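Local coordinates for probable glutamine-binding lipoprotein GlnH (GLNBP) (Mycobacterium tuberculosis, PDB 6H20) that binds amino acids such as aspartate, glutamate and, here, asparagine, as a solute-binding lipoprotein that probably helps regulate protein kinase G and glutamate metabolism, at residues D78-A82 / I117-T121; P27-L31 / F134-Y138. All blocks are in the same frame, centred on the assembly; numbering follows the deposited sequence.

Interaction 1: D78-A82 / I117-T121; sequences DVDIA and IVVKT. With ASN (asparagine), chain B.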
ATOM      1  N   ASP A  78      -3.591  -6.314  -4.405  1.00 13.51           N
ATOM      2  CA  ASP A  78      -3.955  -5.003  -4.942  1.00 14.72           C
ATOM      3  C   ASP A  78      -4.432  -5.104  -6.389  1.00 17.12           C
ATOM      4  O   ASP A  78      -5.381  -4.410  -6.784  1.00 16.38           O
ATOM      5  CB  ASP A  78      -2.775  -4.035  -4.845  1.00 13.92           C
ATOM      6  CG  ASP A  78      -2.645  -3.381  -3.478  1.00 15.04           C
ATOM      7  OD1 ASP A  78      -3.630  -3.351  -2.707  1.00 14.91           O
ATOM      8  OD2 ASP A  78      -1.551  -2.840  -3.216  1.00 16.67           O
ATOM      9  N   VAL A  79      -3.786  -5.952  -7.195  1.00 14.71           N
ATOM     10  CA  VAL A  79      -4.251  -6.192  -8.560  1.00 15.97           C
ATOM     11  C   VAL A  79      -5.692  -6.687  -8.548  1.00 18.82           C
ATOM     12  O   VAL A  79      -6.533  -6.240  -9.346  1.00 17.33           O
ATOM     13  CB  VAL A  79      -3.313  -7.202  -9.247  1.00 16.89           C
ATOM     14  CG1 VAL A  79      -3.843  -7.553 -10.622  1.00 20.90           C
ATOM     15  CG2 VAL A  79      -1.914  -6.625  -9.323  1.00 19.04           C
ATOM     16  N   ASP A  80      -6.000  -7.606  -7.633  1.00 14.94           N
ATOM     17  CA  ASP A  80      -7.339  -8.183  -7.574  1.00 15.10           C
ATOM     18  C   ASP A  80      -8.364  -7.167  -7.090  1.00 17.02           C
ATOM     19  O   ASP A  80      -9.489  -7.143  -7.602  1.00 17.21           O
ATOM     20  CB  ASP A  80      -7.325  -9.451  -6.718  1.00 16.39           C
ATOM     21  CG  ASP A  80      -6.674 -10.627  -7.432  1.00 17.91           C
ATOM     22  OD1 ASP A  80      -6.474 -10.564  -8.667  1.00 23.63           O
ATOM     23  OD2 ASP A  80      -6.356 -11.620  -6.744  1.00 20.38           O
ATOM     24  N   ILE A  81      -7.991  -6.318  -6.122  1.00 13.46           N
ATOM     25  CA  ILE A  81      -8.879  -5.231  -5.692  1.00 13.91           C
ATOM     26  C   ILE A  81      -9.213  -4.333  -6.877  1.00 13.42           C
ATOM     27  O   ILE A  81     -10.384  -4.015  -7.136  1.00 15.35           O
ATOM     28  CB  ILE A  81      -8.249  -4.430  -4.535  1.00 14.94           C
ATOM     29  CG1 ILE A  81      -8.186  -5.267  -3.254  1.00 15.26           C
ATOM     30  CG2 ILE A  81      -9.038  -3.137  -4.317  1.00 17.64           C
ATOM     31  CD1 ILE A  81      -9.551  -5.559  -2.613  1.00 16.93           C
ATOM     32  N   ALA A  82      -8.184  -3.940  -7.640  1.00 14.80           N
ATOM     33  CA  ALA A  82      -8.406  -3.101  -8.817  1.00 14.90           C
ATOM     34  C   ALA A  82      -9.299  -3.804  -9.823  1.00 15.15           C
ATOM     35  O   ALA A  82     -10.159  -3.173 -10.449  1.00 16.90           O
ATOM     36  CB  ALA A  82      -7.068  -2.716  -9.468  1.00 16.25           C
ATOM     37  N   ILE A 117      -7.019   5.251 -10.938  1.00 17.67           N
ATOM     38  CA  ILE A 117      -6.896   4.917  -9.526  1.00 17.43           C
ATOM     39  C   ILE A 117      -5.489   4.405  -9.265  1.00 17.75           C
ATOM     40  O   ILE A 117      -4.807   3.910 -10.170  1.00 19.51           O
ATOM     41  CB  ILE A 117      -7.929   3.865  -9.053  1.00 15.66           C
ATOM     42  CG1 ILE A 117      -7.719   2.520  -9.761  1.00 15.39           C
ATOM     43  CG2 ILE A 117      -9.359   4.382  -9.272  1.00 16.38           C
ATOM     44  CD1 ILE A 117      -8.683   1.421  -9.297  1.00 16.59           C
ATOM     45  N   VAL A 118      -5.045   4.558  -8.022  1.00 15.67           N
ATOM     46  CA  VAL A 118      -3.840   3.897  -7.518  1.00 15.48           C
ATOM     47  C   VAL A 118      -4.306   2.842  -6.528  1.00 16.13           C
ATOM     48  O   VAL A 118      -5.039   3.154  -5.582  1.00 16.16           O
ATOM     49  CB  VAL A 118      -2.889   4.892  -6.837  1.00 17.80           C
ATOM     50  CG1 VAL A 118      -1.791   4.157  -6.060  1.00 17.80           C
ATOM     51  CG2 VAL A 118      -2.258   5.833  -7.867  1.00 19.24           C
ATOM     52  N   VAL A 119      -3.923   1.596  -6.757  1.00 15.68           N
ATOM     53  CA  VAL A 119      -4.133   0.518  -5.790  1.00 14.27           C
ATOM     54  C   VAL A 119      -2.741  -0.038  -5.538  1.00 14.26           C
ATOM     55  O   VAL A 119      -2.250  -0.906  -6.273  1.00 15.67           O
ATOM     56  CB  VAL A 119      -5.099  -0.566  -6.279  1.00 15.70           C
ATOM     57  CG1 VAL A 119      -5.499  -1.478  -5.113  1.00 15.07           C
ATOM     58  CG2 VAL A 119      -6.363   0.056  -6.902  1.00 15.95           C
ATOM     59  N   LYS A 120      -2.061   0.537  -4.547  1.00 14.18           N
ATOM     60  CA  LYS A 120      -0.664   0.204  -4.283  1.00 14.65           C
ATOM     61  C   LYS A 120      -0.377   0.495  -2.825  1.00 13.59           C
ATOM     62  O   LYS A 120       0.268   1.500  -2.495  1.00 16.11           O
ATOM     63  CB  LYS A 120       0.271   1.001  -5.201  1.00 18.93           C
ATOM     64  CG  LYS A 120       1.703   0.450  -5.166  1.00 21.27           C
ATOM     65  CD  LYS A 120       2.717   1.500  -5.585  1.00 22.62           C
ATOM     66  CE  LYS A 120       4.155   0.977  -5.550  1.00 27.45           C
ATOM     67  NZ  LYS A 120       4.476   0.099  -4.388  1.00 29.22           N
ATOM     68  N   THR A 121      -0.888  -0.379  -1.958  1.00 13.42           N
ATOM     69  CA  THR A 121      -0.710  -0.318  -0.505  1.00 14.15           C
ATOM     70  C   THR A 121      -0.731   1.116   0.038  1.00 13.64           C
ATOM     71  O   THR A 121       0.108   1.506   0.845  1.00 16.36           O
ATOM     72  CB  THR A 121       0.563  -1.073  -0.060  1.00 14.43           C
ATOM     73  OG1 THR A 121       1.746  -0.479  -0.636  1.00 15.97           O
ATOM     74  CG2 THR A 121       0.495  -2.544  -0.479  1.00 16.99           C
TER
HETATM   75  N   ASN B 401       1.647   1.789   3.084  1.00 15.01           N
HETATM   76  CA  ASN B 401       2.868   2.591   3.161  1.00 14.26           C
HETATM   77  C   ASN B 401       2.653   3.907   2.436  1.00 15.65           C
HETATM   78  O   ASN B 401       3.620   4.646   2.174  1.00 14.72           O
HETATM   79  CB  ASN B 401       4.056   1.832   2.567  1.00 15.45           C
HETATM   80  CG  ASN B 401       3.940   1.637   1.076  1.00 16.10           C
HETATM   81  OD1 ASN B 401       2.872   1.769   0.485  1.00 17.19           O
HETATM   82  ND2 ASN B 401       5.059   1.356   0.450  1.00 15.55           N
HETATM   83  OXT ASN B 401       1.488   4.225   2.111  1.00 15.29           O

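Interaction 2: P27-L31 / F134-Y138; sequences PTASL and FSTVY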
ATOM      1  N   PRO A  27      -8.834  10.833   8.750  1.00 28.96           N
ATOM      2  CA  PRO A  27      -8.514  10.603   7.336  1.00 27.98           C
ATOM      3  C   PRO A  27      -9.302   9.482   6.688  1.00 26.16           C
ATOM      4  O   PRO A  27      -9.542   9.549   5.476  1.00 29.07           O
ATOM      5  CB  PRO A  27      -7.006  10.308   7.361  1.00 29.87           C
ATOM      6  CG  PRO A  27      -6.776   9.739   8.726  1.00 33.07           C
ATOM      7  CD  PRO A  27      -7.715  10.475   9.639  1.00 31.60           C
ATOM      8  N   THR A  28      -9.724   8.457   7.440  1.00 22.83           N
ATOM      9  CA  THR A  28     -10.288   7.278   6.790  1.00 24.00           C
ATOM     10  C   THR A  28     -11.754   7.423   6.398  1.00 23.76           C
ATOM     11  O   THR A  28     -12.275   6.527   5.728  1.00 27.35           O
ATOM     12  CB  THR A  28     -10.120   6.030   7.656  1.00 26.68           C
ATOM     13  OG1 THR A  28     -10.842   6.195   8.880  1.00 31.74           O
ATOM     14  CG2 THR A  28      -8.638   5.769   7.955  1.00 27.48           C
ATOM     15  N   ALA A  29     -12.430   8.502   6.787  1.00 24.28           N
ATOM     16  CA  ALA A  29     -13.813   8.701   6.374  1.00 24.36           C
ATOM     17  C   ALA A  29     -13.864   9.163   4.922  1.00 25.64           C
ATOM     18  O   ALA A  29     -13.120  10.063   4.516  1.00 28.64           O
ATOM     19  CB  ALA A  29     -14.476   9.747   7.264  1.00 22.73           C
ATOM     20  N   SER A  30     -14.753   8.547   4.139  1.00 20.49           N
ATOM     21  CA  SER A  30     -14.815   8.805   2.702  1.00 18.40           C
ATOM     22  C   SER A  30     -16.259   9.078   2.276  1.00 19.07           C
ATOM     23  O   SER A  30     -17.121   9.287   3.131  1.00 22.17           O
ATOM     24  CB  SER A  30     -14.189   7.626   1.941  1.00 17.54           C
ATOM     25  OG  SER A  30     -14.094   7.851   0.542  1.00 18.94           O
ATOM     26  N   LEU A  31     -16.540   9.064   0.972  1.00 21.44           N
ATOM     27  CA  LEU A  31     -17.841   9.503   0.466  1.00 19.47           C
ATOM     28  C   LEU A  31     -18.794   8.332   0.259  1.00 17.38           C
ATOM     29  O   LEU A  31     -18.421   7.295  -0.295  1.00 19.48           O
ATOM     30  CB  LEU A  31     -17.652  10.235  -0.862  1.00 20.94           C
ATOM     31  CG  LEU A  31     -16.887  11.552  -0.766  1.00 22.77           C
ATOM     32  CD1 LEU A  31     -16.694  12.142  -2.150  1.00 24.16           C
ATOM     33  CD2 LEU A  31     -17.622  12.525   0.148  1.00 25.62           C
ATOM     34  N   PHE A 134      -9.393   9.503  -1.461  1.00 18.15           N
ATOM     35  CA  PHE A 134      -9.263   8.082  -1.163  1.00 16.19           C
ATOM     36  C   PHE A 134     -10.641   7.465  -0.991  1.00 16.84           C
ATOM     37  O   PHE A 134     -11.574   8.106  -0.498  1.00 18.39           O
ATOM     38  CB  PHE A 134      -8.519   7.817   0.154  1.00 18.27           C
ATOM     39  CG  PHE A 134      -7.052   8.154   0.116  1.00 15.60           C
ATOM     40  CD1 PHE A 134      -6.128   7.259  -0.423  1.00 17.31           C
ATOM     41  CD2 PHE A 134      -6.591   9.341   0.655  1.00 17.55           C
ATOM     42  CE1 PHE A 134      -4.767   7.558  -0.437  1.00 16.08           C
ATOM     43  CE2 PHE A 134      -5.236   9.656   0.638  1.00 20.87           C
ATOM     44  CZ  PHE A 134      -4.318   8.755   0.098  1.00 17.55           C
ATOM     45  N   SER A 135     -10.741   6.194  -1.369  1.00 15.49           N
ATOM     46  CA  SER A 135     -11.852   5.338  -0.986  1.00 16.16           C
ATOM     47  C   SER A 135     -11.820   5.068   0.515  1.00 18.36           C
ATOM     48  O   SER A 135     -10.894   5.459   1.234  1.00 16.29           O
ATOM     49  CB  SER A 135     -11.731   3.980  -1.678  1.00 15.18           C
ATOM     50  OG  SER A 135     -10.637   3.237  -1.145  1.00 15.13           O
ATOM     51  N   THR A 136     -12.862   4.377   0.984  1.00 16.34           N
ATOM     52  CA  THR A 136     -12.828   3.795   2.316  1.00 14.88           C
ATOM     53  C   THR A 136     -11.705   2.756   2.414  1.00 14.10           C
ATOM     54  O   THR A 136     -11.099   2.336   1.418  1.00 15.40           O
ATOM     55  CB  THR A 136     -14.160   3.122   2.641  1.00 14.60           C
ATOM     56  OG1 THR A 136     -14.471   2.143   1.636  1.00 16.85           O
ATOM     57  CG2 THR A 136     -15.286   4.163   2.730  1.00 18.48           C
ATOM     58  N   VAL A 137     -11.434   2.325   3.645  1.00 16.56           N
ATOM     59  CA  VAL A 137     -10.299   1.437   3.901  1.00 14.85           C
ATOM     60  C   VAL A 137     -10.602   0.041   3.375  1.00 14.89           C
ATOM     61  O   VAL A 137     -11.636  -0.550   3.710  1.00 17.01           O
ATOM     62  CB  VAL A 137     -10.008   1.393   5.409  1.00 15.40           C
ATOM     63  CG1 VAL A 137      -8.892   0.382   5.725  1.00 16.64           C
ATOM     64  CG2 VAL A 137      -9.679   2.778   5.937  1.00 16.90           C
ATOM     65  N   TYR A 138      -9.678  -0.518   2.577  1.00 15.78           N
ATOM     66  CA  TYR A 138      -9.858  -1.880   2.083  1.00 14.99           C
ATOM     67  C   TYR A 138      -8.942  -2.913   2.734  1.00 15.67           C
ATOM     68  O   TYR A 138      -9.154  -4.118   2.541  1.00 16.88           O
ATOM     69  CB  TYR A 138      -9.750  -1.942   0.543  1.00 14.21           C
ATOM     70  CG  TYR A 138      -8.362  -1.749  -0.035  1.00 12.77           C
ATOM     71  CD1 TYR A 138      -7.485  -2.819  -0.171  1.00 15.65           C
ATOM     72  CD2 TYR A 138      -7.946  -0.492  -0.470  1.00 14.42           C
ATOM     73  CE1 TYR A 138      -6.224  -2.632  -0.714  1.00 14.55           C
ATOM     74  CE2 TYR A 138      -6.681  -0.299  -1.020  1.00 14.41           C
ATOM     75  CZ  TYR A 138      -5.825  -1.383  -1.123  1.00 13.27           C
ATOM     76  OH  TYR A 138      -4.579  -1.189  -1.661  1.00 15.12           O
TER
HETATM   77  O   HOH W   1     -13.125   3.925   5.690  1.00 25.99           O
HETATM   78  O   HOH W   2     -10.755   7.295   3.336  1.00 30.95           O

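Interaction 1: D78-A82 / I117-T121
D78, near the start of helix 77-90, and V119 of segment 117-121 bring the two backbones closest, their CA atoms 5.6 Å apart. This is helix-on-sheet packing in the alpha/beta fold of type 2 periplasmic binding proteins, and it shows how the buried face of a helix can position a ligand-binding loop. V119 supplies the apolar centre. Its CG1 lies anti to the backbone N (chi1 -168°) and thereby reaches the helix backbone, 3.4 Å from D78 O. The same methyl meets I81 CG2 at 4.0 Å, the two side chains running at about a right angle. The other branch goes to A82, with V119 CG2 packed 3.8 Å from CB. I117 CD1 approaches this alanine methyl more loosely, while A82 and I117 also rest on V55 of the neighbouring strand 53-57. One buried polar atom, V119 O, has no partner in the model. The polar end of the contact belongs to D78, whose carboxylate is shared: OD1 is hydrogen-bonded to Y138 OH, while OD2 accepts the backbone N-H of T121 at 2.8 Å. That bond is moderately bent, 150° at the hydrogen, and arrives on the syn side of OD2, 28° out of the carboxylate plane. Two holds on the carboxylate should restrict its rotation, making D78 a second-shell support for T121, whose backbone has left-handed helical angles. K120 sends its ammonium elsewhere, to a salt bridge with D58. T121 then grips the bound asparagine twice, once through its backbone and once through its side chain. The ligand N donates to T121 O at 2.7 Å, and T121 OG1 donates to the ligand OD1 at 2.8 Å.

Interaction 2: P27-L31 / F134-Y138
S30 points its side chain at the F134-Y138 segment, while T28, two residues earlier, lies obliquely against V137. The loop that F134-Y138 enters joins strands 132-134 and 139-148 of the binding-protein fold, both of which pair with the long strand 232-240; the covering segment P27-L31 pairs through its short strand 29-30 with strand 284-285 near the C-terminus. The contact illustrates how an extension from the N-terminal region can be fixed to a connecting loop by side chain to backbone bonds and water. S30 swings its hydroxyl to the side away from its own N (chi1 -174°), which carries OG across to F134 O, where it donates at 2.7 Å. The donor lies in the carbonyl plane, on a lone pair, with a C=O...OG angle of 143°. N251 of helix 244-259 bonds both to S30 OG and to T136 N, tying the two segments to one amide side chain. Beside the hydroxyl, S30 CB rests 3.7 Å from T136 CG2; T136 turns its OG1 to R258 instead. The second apolar meeting is between T28 and V137, where V137 CG2 sits 3.7 Å from T28 CB and almost as near T28 CG2. P234 touches both residues and so backs this small patch. Between the backbones, water 1 donates to T28 O at 2.7 Å and accepts from V137 N. Water 2 lies near S135 O and T28 O, its link to the latter weak. Within the loop, S135 OG accepts from V237 N and itself donates to T136 O at 2.8 Å, coming in 15° from the carbonyl plane.

Overall arrangement
Both contacts are buried, but the centre of interaction 1 lies about 8 Å from the centre of the chain and that of interaction 2 about 14 Å, where T28 is partly exposed. Interaction 1 packs a helix on the sheet with small and branched apolar side chains and carries a carboxylate-held loop directly into the asparagine site. Interaction 2 joins a segment with a short, weakly bonded strand to the loop between two sheet strands, relying on a serine hydroxyl, water and backbone groups, and lies outside the pocket itself. Strand 232-240 borders both. They meet at Y138, whose ring packs on I81. Along the chain, interaction 1 is nested within the loop closed by interaction 2.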